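Local coordinates for Rod shape determining protein RodA (PDB 6BAR) that probably polymerises lipid-linked disaccharide-peptide precursors into peptidoglycan, building the cell wall during cell elongation in Thermus thermophilus, at residues V159-F164 / V179-L184; V311-G316 / T325-P330; R64-A69 / A117-L122; L78-V83 / G145-Q150. All coordinates share one frame; numbering follows the deposited sequence.

Contact 1. Residues V159-F164 / V179-L184; sequences VLFGVF and VGLFAL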
# COMPACT_ATOMS: atom_id res chain seq x y z
N VAL A 159 5.11 -6.52 1.33
CA VAL A 159 5.23 -7.23 0.06
C VAL A 159 4.93 -8.72 0.24
O VAL A 159 4.11 -9.30 -0.48
CB VAL A 159 6.62 -7.01 -0.55
CG1 VAL A 159 6.88 -8.00 -1.67
CG2 VAL A 159 6.75 -5.58 -1.05
N LEU A 160 5.60 -9.35 1.21
CA LEU A 160 5.43 -10.78 1.41
C LEU A 160 3.99 -11.12 1.76
O LEU A 160 3.43 -12.10 1.25
CB LEU A 160 6.38 -11.27 2.51
CG LEU A 160 6.53 -12.79 2.67
CD1 LEU A 160 6.79 -13.46 1.33
CD2 LEU A 160 7.66 -13.10 3.64
N PHE A 161 3.36 -10.31 2.61
CA PHE A 161 1.98 -10.60 2.99
C PHE A 161 1.03 -10.40 1.82
O PHE A 161 0.07 -11.16 1.67
CB PHE A 161 1.57 -9.73 4.16
CG PHE A 161 0.15 -9.91 4.55
CD1 PHE A 161 -0.22 -10.96 5.37
CD2 PHE A 161 -0.83 -9.06 4.06
CE1 PHE A 161 -1.53 -11.14 5.72
CE2 PHE A 161 -2.14 -9.24 4.40
CZ PHE A 161 -2.50 -10.28 5.23
N GLY A 162 1.28 -9.39 0.99
CA GLY A 162 0.52 -9.28 -0.24
C GLY A 162 0.62 -10.53 -1.09
O GLY A 162 -0.40 -11.08 -1.53
N VAL A 163 1.85 -11.01 -1.33
CA VAL A 163 2.04 -12.24 -2.09
C VAL A 163 1.28 -13.38 -1.44
O VAL A 163 0.68 -14.22 -2.13
CB VAL A 163 3.54 -12.57 -2.24
CG1 VAL A 163 3.70 -13.97 -2.82
CG2 VAL A 163 4.22 -11.55 -3.13
N PHE A 164 1.30 -13.44 -0.11
CA PHE A 164 0.52 -14.46 0.58
C PHE A 164 -0.95 -14.36 0.21
O PHE A 164 -1.60 -15.37 -0.05
CB PHE A 164 0.68 -14.34 2.10
CG PHE A 164 -0.47 -14.93 2.86
CD1 PHE A 164 -0.58 -16.30 3.01
CD2 PHE A 164 -1.45 -14.12 3.41
CE1 PHE A 164 -1.65 -16.85 3.70
CE2 PHE A 164 -2.52 -14.66 4.10
CZ PHE A 164 -2.62 -16.03 4.24
N VAL A 179 5.11 -18.97 6.91
CA VAL A 179 6.32 -19.28 7.66
C VAL A 179 7.36 -18.18 7.45
O VAL A 179 7.89 -17.61 8.40
CB VAL A 179 6.86 -20.66 7.25
CG1 VAL A 179 8.24 -20.89 7.84
CG2 VAL A 179 5.89 -21.74 7.70
N GLY A 180 7.68 -17.89 6.18
CA GLY A 180 8.61 -16.82 5.89
C GLY A 180 8.19 -15.49 6.48
O GLY A 180 9.03 -14.73 6.96
N LEU A 181 6.89 -15.21 6.47
CA LEU A 181 6.39 -13.93 6.96
C LEU A 181 6.61 -13.79 8.46
O LEU A 181 7.17 -12.79 8.93
CB LEU A 181 4.91 -13.78 6.62
CG LEU A 181 4.25 -12.44 6.95
CD1 LEU A 181 4.75 -11.36 6.01
CD2 LEU A 181 2.73 -12.55 6.89
N PHE A 182 6.18 -14.79 9.22
CA PHE A 182 6.36 -14.73 10.67
C PHE A 182 7.83 -14.77 11.06
O PHE A 182 8.22 -14.11 12.03
CB PHE A 182 5.59 -15.87 11.33
CG PHE A 182 5.81 -15.96 12.80
CD1 PHE A 182 6.59 -16.98 13.34
CD2 PHE A 182 5.27 -15.01 13.65
CE1 PHE A 182 6.80 -17.05 14.70
CE2 PHE A 182 5.48 -15.08 15.01
CZ PHE A 182 6.25 -16.11 15.53
N ALA A 183 8.66 -15.52 10.33
CA ALA A 183 10.08 -15.56 10.67
C ALA A 183 10.75 -14.22 10.41
O ALA A 183 11.56 -13.76 11.22
CB ALA A 183 10.78 -16.67 9.88
N LEU A 184 10.43 -13.59 9.28
CA LEU A 184 10.95 -12.27 9.00
C LEU A 184 10.44 -11.24 10.01
O LEU A 184 11.17 -10.31 10.36
CB LEU A 184 10.58 -11.87 7.57
CG LEU A 184 11.16 -10.59 6.99
CD1 LEU A 184 12.67 -10.59 7.12
CD2 LEU A 184 10.73 -10.44 5.54
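Leu160 and Leu181 slide past one another in opposite directions in an antiparallel helical hairpin, in which helix 153-170 turns back into helix 175-184. The two short segments run at 160° to each other, with their axes 9.7 Å apart, and both lie in predicted transmembrane spans. The tight part of the interface is made by three side chains. Leu160 sends CD2 past the other leucine onto the backbone of the opposite helix, where it rests 3.6 Å from Leu181 N and 3.7 Å from Gly180 C; with hydrogen in place of a side chain, Gly180 contributes main chain alone. Leu181 returns the approach: its CG is anti to the backbone N (chi1 -175°), and its CD1 settles 3.9 Å from Leu160 CB, close to the backbone N of Phe161 as well.

The packing thins toward Leu184, whose CD2 comes no nearer than 4.5 Å to Leu160 CD2. On the far flank of helix 175-184, Val179 and Phe182 turn away from the hairpin and lie on the surface of the protein, probably toward lipid. The other helix is covered on its back instead, where Val159 and Val163 pack on Leu114 of helix 106-121. The side chains that meet here are all apolar. Phe161, whose ring also stacks with Phe309, closes one margin by presenting its edge to Leu181: CD2 of that leucine lies near the ring plane, 3.7 Å from Phe161 CD1.

Contact 2. Residues V311-G316 / T325-P330; sequences VVVNLG and TGLTLP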
# COMPACT_ATOMS: atom_id res chain seq x y z
N VAL A 311 -2.15 -1.23 8.09
CA VAL A 311 -3.00 -0.73 9.18
C VAL A 311 -2.81 -1.58 10.44
O VAL A 311 -2.62 -1.05 11.55
CB VAL A 311 -4.47 -0.68 8.74
CG1 VAL A 311 -5.36 -0.33 9.92
CG2 VAL A 311 -4.65 0.33 7.62
N VAL A 312 -2.86 -2.90 10.30
CA VAL A 312 -2.75 -3.74 11.49
C VAL A 312 -1.33 -3.76 12.04
O VAL A 312 -1.13 -4.06 13.22
CB VAL A 312 -3.27 -5.17 11.25
CG1 VAL A 312 -4.76 -5.15 10.91
CG2 VAL A 312 -2.46 -5.88 10.18
N VAL A 313 -0.32 -3.44 11.22
CA VAL A 313 1.04 -3.28 11.73
C VAL A 313 1.12 -2.06 12.64
O VAL A 313 1.70 -2.11 13.73
CB VAL A 313 2.05 -3.19 10.58
CG1 VAL A 313 3.31 -2.46 11.03
CG2 VAL A 313 2.39 -4.57 10.06
N ASN A 314 0.53 -0.95 12.20
CA ASN A 314 0.52 0.24 13.05
C ASN A 314 -0.29 0.02 14.32
O ASN A 314 0.02 0.63 15.36
CB ASN A 314 0.00 1.44 12.26
CG ASN A 314 0.98 1.89 11.18
OD1 ASN A 314 1.85 2.72 11.42
ND2 ASN A 314 0.84 1.33 9.99
N LEU A 315 -1.31 -0.84 14.28
CA LEU A 315 -2.02 -1.19 15.52
C LEU A 315 -1.06 -1.76 16.57
O LEU A 315 -0.98 -1.25 17.70
CB LEU A 315 -3.15 -2.18 15.23
CG LEU A 315 -4.38 -1.66 14.48
CD1 LEU A 315 -5.57 -2.62 14.59
CD2 LEU A 315 -4.77 -0.26 14.95
N GLY A 316 -0.33 -2.82 16.21
CA GLY A 316 0.61 -3.41 17.15
C GLY A 316 1.77 -2.51 17.52
O GLY A 316 2.35 -2.65 18.60
N THR A 325 8.29 0.01 12.57
CA THR A 325 8.78 0.01 11.20
C THR A 325 8.42 1.34 10.55
O THR A 325 7.66 2.14 11.09
CB THR A 325 8.18 -1.16 10.41
OG1 THR A 325 6.79 -1.29 10.73
CG2 THR A 325 8.91 -2.45 10.73
N GLY A 326 8.98 1.56 9.36
CA GLY A 326 8.72 2.80 8.65
C GLY A 326 7.36 2.86 7.97
O GLY A 326 7.13 3.74 7.13
N LEU A 327 6.45 1.95 8.33
CA LEU A 327 5.15 1.85 7.67
C LEU A 327 4.17 2.85 8.29
O LEU A 327 3.84 2.75 9.47
CB LEU A 327 4.59 0.43 7.80
CG LEU A 327 5.41 -0.74 7.26
CD1 LEU A 327 4.70 -2.07 7.51
CD2 LEU A 327 5.71 -0.54 5.78
N THR A 328 3.70 3.79 7.48
CA THR A 328 2.73 4.75 7.96
C THR A 328 1.32 4.19 7.83
O THR A 328 1.08 3.17 7.19
CB THR A 328 2.86 6.07 7.19
OG1 THR A 328 2.90 5.80 5.79
CG2 THR A 328 4.12 6.80 7.61
N LEU A 329 0.39 4.86 8.49
CA LEU A 329 -1.01 4.57 8.31
C LEU A 329 -1.45 5.14 6.97
O LEU A 329 -1.39 6.36 6.77
CB LEU A 329 -1.83 5.18 9.44
CG LEU A 329 -3.16 4.51 9.71
CD1 LEU A 329 -2.95 3.04 9.98
CD2 LEU A 329 -3.80 5.18 10.91
N PRO A 330 -1.87 4.31 6.01
CA PRO A 330 -2.11 4.80 4.65
C PRO A 330 -3.23 5.84 4.59
O PRO A 330 -4.28 5.68 5.21
CB PRO A 330 -2.48 3.53 3.87
CG PRO A 330 -2.83 2.50 4.92
CD PRO A 330 -2.00 2.84 6.11
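Asn314 reaches from helix 294-319 to the backbone of Leu327 and Thr328, in the irregular segment that leads on toward helix 336-354. Its CB lies 4.1 Å from Leu329 CD1, an apolar start to a polar side chain. CG is anti to the carbonyl carbon (chi1 -69°), and comes 3.4 Å from Leu327 O. At the tip, ND2 makes weak hydrogen bonds to Thr328 O and to Leu327 O, each 3.4 Å long and bent, with angles of 130° and 127° at the hydrogen. Its strongest partner is one turn back on its own helix, the carbonyl of Gln310, whose own side-chain amide bonds weakly to Thr328 O. OD1 also lies near Leu327 O, and two acceptors so close leave the rotation of the amide, and with it both weak bonds, uncertain.

Hydrocarbon contacts flank this polar patch. Val313 CG1 meets Leu327 CD1 at 3.8 Å, the two side chains crossing at about a right angle, and also touches Thr325 OG1. Val311 CG2 lies 3.9 Å from Pro330 CG, while Leu329 CD1 packs against Val311 CA. Farther out, Thr328 OG1 is hydrogen-bonded to Ser338 OG and Pro330 O to Tyr277 OH. An alanine in place of Asn314 would keep CB against Leu329 but would probably leave the carbonyls of Leu327 and Thr328 without this N-H donor, and the segment less firmly held to the helix.

A non-helical chain buried among membrane helices has carbonyls that its own backbone does not pair regularly, and here a single side-chain amide appears, however weakly, to serve two of them.

Contact 3. Residues R64-A69 / A117-L122; sequences RLFGLA and ALAKAL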
# COMPACT_ATOMS: atom_id res chain seq x y z
N ARG A 64 -3.68 -2.16 -21.38
CA ARG A 64 -2.32 -1.63 -21.33
C ARG A 64 -1.70 -1.83 -19.95
O ARG A 64 -0.52 -2.18 -19.84
CB ARG A 64 -2.32 -0.15 -21.71
CG ARG A 64 -2.60 0.08 -23.17
CD ARG A 64 -2.30 1.51 -23.57
NE ARG A 64 -2.76 1.79 -24.92
CZ ARG A 64 -2.57 2.95 -25.55
NH1 ARG A 64 -1.92 3.93 -24.94
NH2 ARG A 64 -3.02 3.12 -26.78
N LEU A 65 -2.50 -1.62 -18.89
CA LEU A 65 -1.99 -1.75 -17.53
C LEU A 65 -1.44 -3.14 -17.26
O LEU A 65 -0.37 -3.29 -16.67
CB LEU A 65 -3.09 -1.41 -16.52
CG LEU A 65 -2.67 -1.43 -15.04
CD1 LEU A 65 -1.55 -0.43 -14.81
CD2 LEU A 65 -3.83 -1.15 -14.10
N PHE A 66 -2.16 -4.18 -17.68
CA PHE A 66 -1.62 -5.52 -17.51
C PHE A 66 -0.62 -5.90 -18.59
O PHE A 66 0.11 -6.89 -18.42
CB PHE A 66 -2.74 -6.56 -17.45
CG PHE A 66 -3.30 -6.76 -16.07
CD1 PHE A 66 -4.16 -5.83 -15.52
CD2 PHE A 66 -2.95 -7.88 -15.33
CE1 PHE A 66 -4.68 -6.01 -14.25
CE2 PHE A 66 -3.47 -8.07 -14.05
CZ PHE A 66 -4.33 -7.13 -13.51
N GLY A 67 -0.55 -5.16 -19.70
CA GLY A 67 0.57 -5.32 -20.60
C GLY A 67 1.87 -4.85 -20.01
O GLY A 67 2.94 -5.37 -20.37
N LEU A 68 1.81 -3.88 -19.10
CA LEU A 68 2.96 -3.36 -18.38
C LEU A 68 3.29 -4.13 -17.11
O LEU A 68 4.09 -3.66 -16.30
CB LEU A 68 2.72 -1.90 -18.00
CG LEU A 68 2.68 -0.95 -19.18
CD1 LEU A 68 2.30 0.44 -18.70
CD2 LEU A 68 4.03 -0.96 -19.85
N ALA A 69 2.68 -5.30 -16.92
CA ALA A 69 2.86 -6.03 -15.66
C ALA A 69 4.31 -6.44 -15.46
O ALA A 69 4.85 -6.31 -14.36
CB ALA A 69 1.94 -7.25 -15.62
N ALA A 117 2.59 -8.23 -11.75
CA ALA A 117 3.31 -9.35 -12.36
C ALA A 117 2.77 -10.68 -11.86
O ALA A 117 2.55 -11.60 -12.65
CB ALA A 117 4.81 -9.23 -12.07
N LEU A 118 2.53 -10.80 -10.55
CA LEU A 118 2.03 -12.06 -10.01
C LEU A 118 0.59 -12.31 -10.45
O LEU A 118 0.23 -13.45 -10.78
CB LEU A 118 2.16 -12.06 -8.49
CG LEU A 118 2.29 -13.45 -7.85
CD1 LEU A 118 3.47 -14.21 -8.44
CD2 LEU A 118 2.43 -13.33 -6.34
N ALA A 119 -0.24 -11.26 -10.48
CA ALA A 119 -1.61 -11.43 -10.94
C ALA A 119 -1.65 -11.92 -12.38
O ALA A 119 -2.40 -12.85 -12.71
CB ALA A 119 -2.39 -10.12 -10.80
N LYS A 120 -0.84 -11.32 -13.27
CA LYS A 120 -0.85 -11.73 -14.67
C LYS A 120 -0.27 -13.12 -14.85
O LYS A 120 -0.84 -13.96 -15.56
CB LYS A 120 -0.10 -10.72 -15.54
CG LYS A 120 -0.11 -11.05 -17.03
CD LYS A 120 0.77 -10.10 -17.85
CE LYS A 120 0.72 -10.43 -19.35
NZ LYS A 120 1.56 -9.50 -20.18
N ALA A 121 0.87 -13.41 -14.21
CA ALA A 121 1.45 -14.74 -14.38
C ALA A 121 0.66 -15.83 -13.67
O ALA A 121 0.95 -17.01 -13.90
CB ALA A 121 2.90 -14.75 -13.88
N LEU A 122 -0.32 -15.50 -12.84
CA LEU A 122 -1.05 -16.54 -12.12
C LEU A 122 -2.52 -16.64 -12.52
O LEU A 122 -3.36 -17.00 -11.70
CB LEU A 122 -0.93 -16.34 -10.60
CG LEU A 122 0.31 -16.93 -9.90
CD1 LEU A 122 0.22 -16.77 -8.39
CD2 LEU A 122 0.52 -18.39 -10.27
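Lys120 extends its chain to the C-terminal end of helix 62-67, passing Phe66 and Ala69, and with these two it supplies most of the buried surface. Its CB lies 4.0 Å from both Phe66 CD2 and Ala69 CB. With CG anti to the backbone N (chi1 -178°) and the chain extended beyond it, CD packs 3.8 Å from Ala69 CB and passes close to Phe66 O. NZ ends 3.5 Å from that same carbonyl oxygen, a weak hydrogen bond at the C-terminal end of the short helix, where the helix dipole would be expected to favour a positive charge.

Phe66 slides past the lysine in the opposite direction and offers the edge of its ring: CD2 faces Lys120 CB, and CE2 lies 4.0 Å from Ala119 CB. Ala69, just beyond the bend between helices 62-67 and 69-86, points its methyl at the lysine, while its carbonyl oxygen touches Ala117 CB at 3.7 Å. An alanine in place of Lys120 would probably leave Phe66 O without the ammonium group and remove the CD contact with the methyl of Ala69, though CB would still touch it.

Cation-pi pairs extend the contact, Arg62 with the Phe66 ring and Lys120 with Tyr70. The bend lies against the C-terminal end of helix 106-121. Phe66 also packs on Ser295 and Asp296 of helix 294-319, and Ala117 touches Tyr70 and Tyr73 on helix 69-86.

Contact 4. Residues L78-V83 / G145-Q150; sequences LLLALV and GLLLLQ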
# COMPACT_ATOMS: atom_id res chain seq x y z
N LEU A 78 15.16 -3.20 -10.82
CA LEU A 78 16.37 -2.42 -11.10
C LEU A 78 16.45 -1.16 -10.24
O LEU A 78 17.55 -0.74 -9.87
CB LEU A 78 16.47 -2.08 -12.59
CG LEU A 78 16.83 -3.24 -13.53
CD1 LEU A 78 17.43 -2.71 -14.83
CD2 LEU A 78 17.77 -4.25 -12.87
N LEU A 79 15.30 -0.58 -9.86
CA LEU A 79 15.30 0.60 -8.99
C LEU A 79 15.57 0.25 -7.53
O LEU A 79 16.25 1.01 -6.83
CB LEU A 79 13.97 1.35 -9.12
CG LEU A 79 14.00 2.62 -9.97
CD1 LEU A 79 14.85 2.41 -11.21
CD2 LEU A 79 12.59 3.07 -10.36
N LEU A 80 15.04 -0.87 -7.05
CA LEU A 80 15.43 -1.38 -5.74
C LEU A 80 16.93 -1.64 -5.69
O LEU A 80 17.59 -1.34 -4.69
CB LEU A 80 14.67 -2.66 -5.41
CG LEU A 80 13.23 -2.47 -4.93
CD1 LEU A 80 12.61 -3.81 -4.59
CD2 LEU A 80 13.21 -1.54 -3.74
N ALA A 81 17.49 -2.19 -6.76
CA ALA A 81 18.92 -2.44 -6.79
C ALA A 81 19.71 -1.13 -6.82
O ALA A 81 20.74 -1.01 -6.15
CB ALA A 81 19.27 -3.31 -7.99
N LEU A 82 19.22 -0.13 -7.57
CA LEU A 82 19.91 1.14 -7.71
C LEU A 82 19.84 2.00 -6.45
O LEU A 82 20.77 2.78 -6.20
CB LEU A 82 19.32 1.93 -8.88
CG LEU A 82 20.07 3.23 -9.18
CD1 LEU A 82 21.47 2.89 -9.67
CD2 LEU A 82 19.33 4.09 -10.20
N VAL A 83 18.76 1.89 -5.68
CA VAL A 83 18.68 2.70 -4.46
C VAL A 83 19.75 2.27 -3.46
O VAL A 83 20.22 3.10 -2.66
CB VAL A 83 17.25 2.63 -3.87
CG1 VAL A 83 16.99 1.30 -3.19
CG2 VAL A 83 16.99 3.79 -2.93
N GLY A 145 14.49 -9.67 -1.04
CA GLY A 145 15.92 -9.62 -0.77
C GLY A 145 16.50 -8.23 -0.96
O GLY A 145 17.29 -7.77 -0.13
N LEU A 146 16.12 -7.55 -2.05
CA LEU A 146 16.58 -6.17 -2.21
C LEU A 146 15.92 -5.22 -1.22
O LEU A 146 16.42 -4.12 -1.01
CB LEU A 146 16.34 -5.70 -3.64
CG LEU A 146 17.48 -5.94 -4.62
CD1 LEU A 146 17.82 -7.41 -4.70
CD2 LEU A 146 17.11 -5.41 -5.99
N LEU A 147 14.80 -5.62 -0.62
CA LEU A 147 14.23 -4.82 0.45
C LEU A 147 14.96 -5.05 1.77
O LEU A 147 14.99 -4.14 2.60
CB LEU A 147 12.73 -5.11 0.60
CG LEU A 147 11.73 -4.45 -0.36
CD1 LEU A 147 10.30 -4.91 -0.08
CD2 LEU A 147 11.83 -2.93 -0.32
N LEU A 148 15.57 -6.22 1.96
CA LEU A 148 16.32 -6.48 3.19
C LEU A 148 17.76 -5.98 3.14
O LEU A 148 18.38 -5.85 4.20
CB LEU A 148 16.31 -7.98 3.51
CG LEU A 148 14.95 -8.56 3.89
CD1 LEU A 148 15.08 -10.00 4.36
CD2 LEU A 148 14.27 -7.70 4.93
N LEU A 149 18.29 -5.68 1.96
CA LEU A 149 19.64 -5.16 1.81
C LEU A 149 19.75 -3.68 2.16
O LEU A 149 20.87 -3.14 2.15
CB LEU A 149 20.14 -5.37 0.38
CG LEU A 149 21.06 -6.56 0.07
CD1 LEU A 149 20.44 -7.88 0.51
CD2 LEU A 149 21.38 -6.59 -1.41
N GLN A 150 18.64 -3.00 2.44
CA GLN A 150 18.69 -1.57 2.69
C GLN A 150 19.23 -1.25 4.08
O GLN A 150 20.16 -0.44 4.20
CB GLN A 150 17.30 -0.95 2.47
CG GLN A 150 16.92 -0.81 1.00
CD GLN A 150 15.42 -0.89 0.76
OE1 GLN A 150 14.63 -0.40 1.56
NE2 GLN A 150 15.03 -1.51 -0.35
O HOH W 1 16.33 -2.25 -2.61
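Leu146 inserts its CD2 beside the backbone of helix 69-86, 3.7 Å from Leu80 CB and 3.6 Å from Ala81 CB. The small methyl of Ala81 lets the branched side chain come in close, and Leu146 CB adds a second contact with Leu80 CB at 3.9 Å. Leu80 answers with its own tip: CG is anti to the carbonyl carbon (chi1 -79°), and CD2 lies 3.9 Å from Leu147 CD2 and 3.8 Å from Gln150 NE2. A leucine methyl thus borders the amide nitrogen of Gln150, and Val83 CG1 approaches the same nitrogen more loosely.

Polar groups are joined indirectly. A modelled water sits between the segments, accepting from Gln150 NE2 and donating to the carbonyl oxygens of Leu80 and Leu146. Its exact position is doubtful, since the bonds come out short at this resolution. Gln150 NE2 also makes a weak bond to Leu146 O, 3.0 Å long and bent to 126°, which ties the side chain back to the preceding turn of its own segment.

Around this first shell, Leu80 is backed by Pro106 and Ala110 of helix 106-121, and Leu147 by Ala156 and Val159 of helix 153-170. The side chain of Gln150 rests against Ala93 and Ala95, while Val83 packs on Phe97 of the strand 97-99. Helices 69-86 and 131-148 thus pack in broadly the same sense within the helical bundle of this SEDS-family protein, leucine against leucine and alanine, with Gln150 at the end of the second.

How the contacts relate
Contacts 2, 3 and 4 are buried, whereas contact 1 lies nearer the surface and is wholly apolar. Polar chemistry takes a different form in each buried contact: a side-chain amide in contact 2, a lysine at a helix end in contact 3, a glutamine and a tentatively placed water in contact 4. Contact 3 joins helix 62-67 and the start of helix 69-86 to helix 106-121; contact 4 joins helix 69-86 to helix 131-148, and their segments alternate along the chain. Contact 1 touches both, through Val163 on Leu118 of contact 3 and through Val159 on Leu147 and Leu184 on Leu148 of contact 4. Contact 2 touches none of the others and lies across the chain's centre from contact 3.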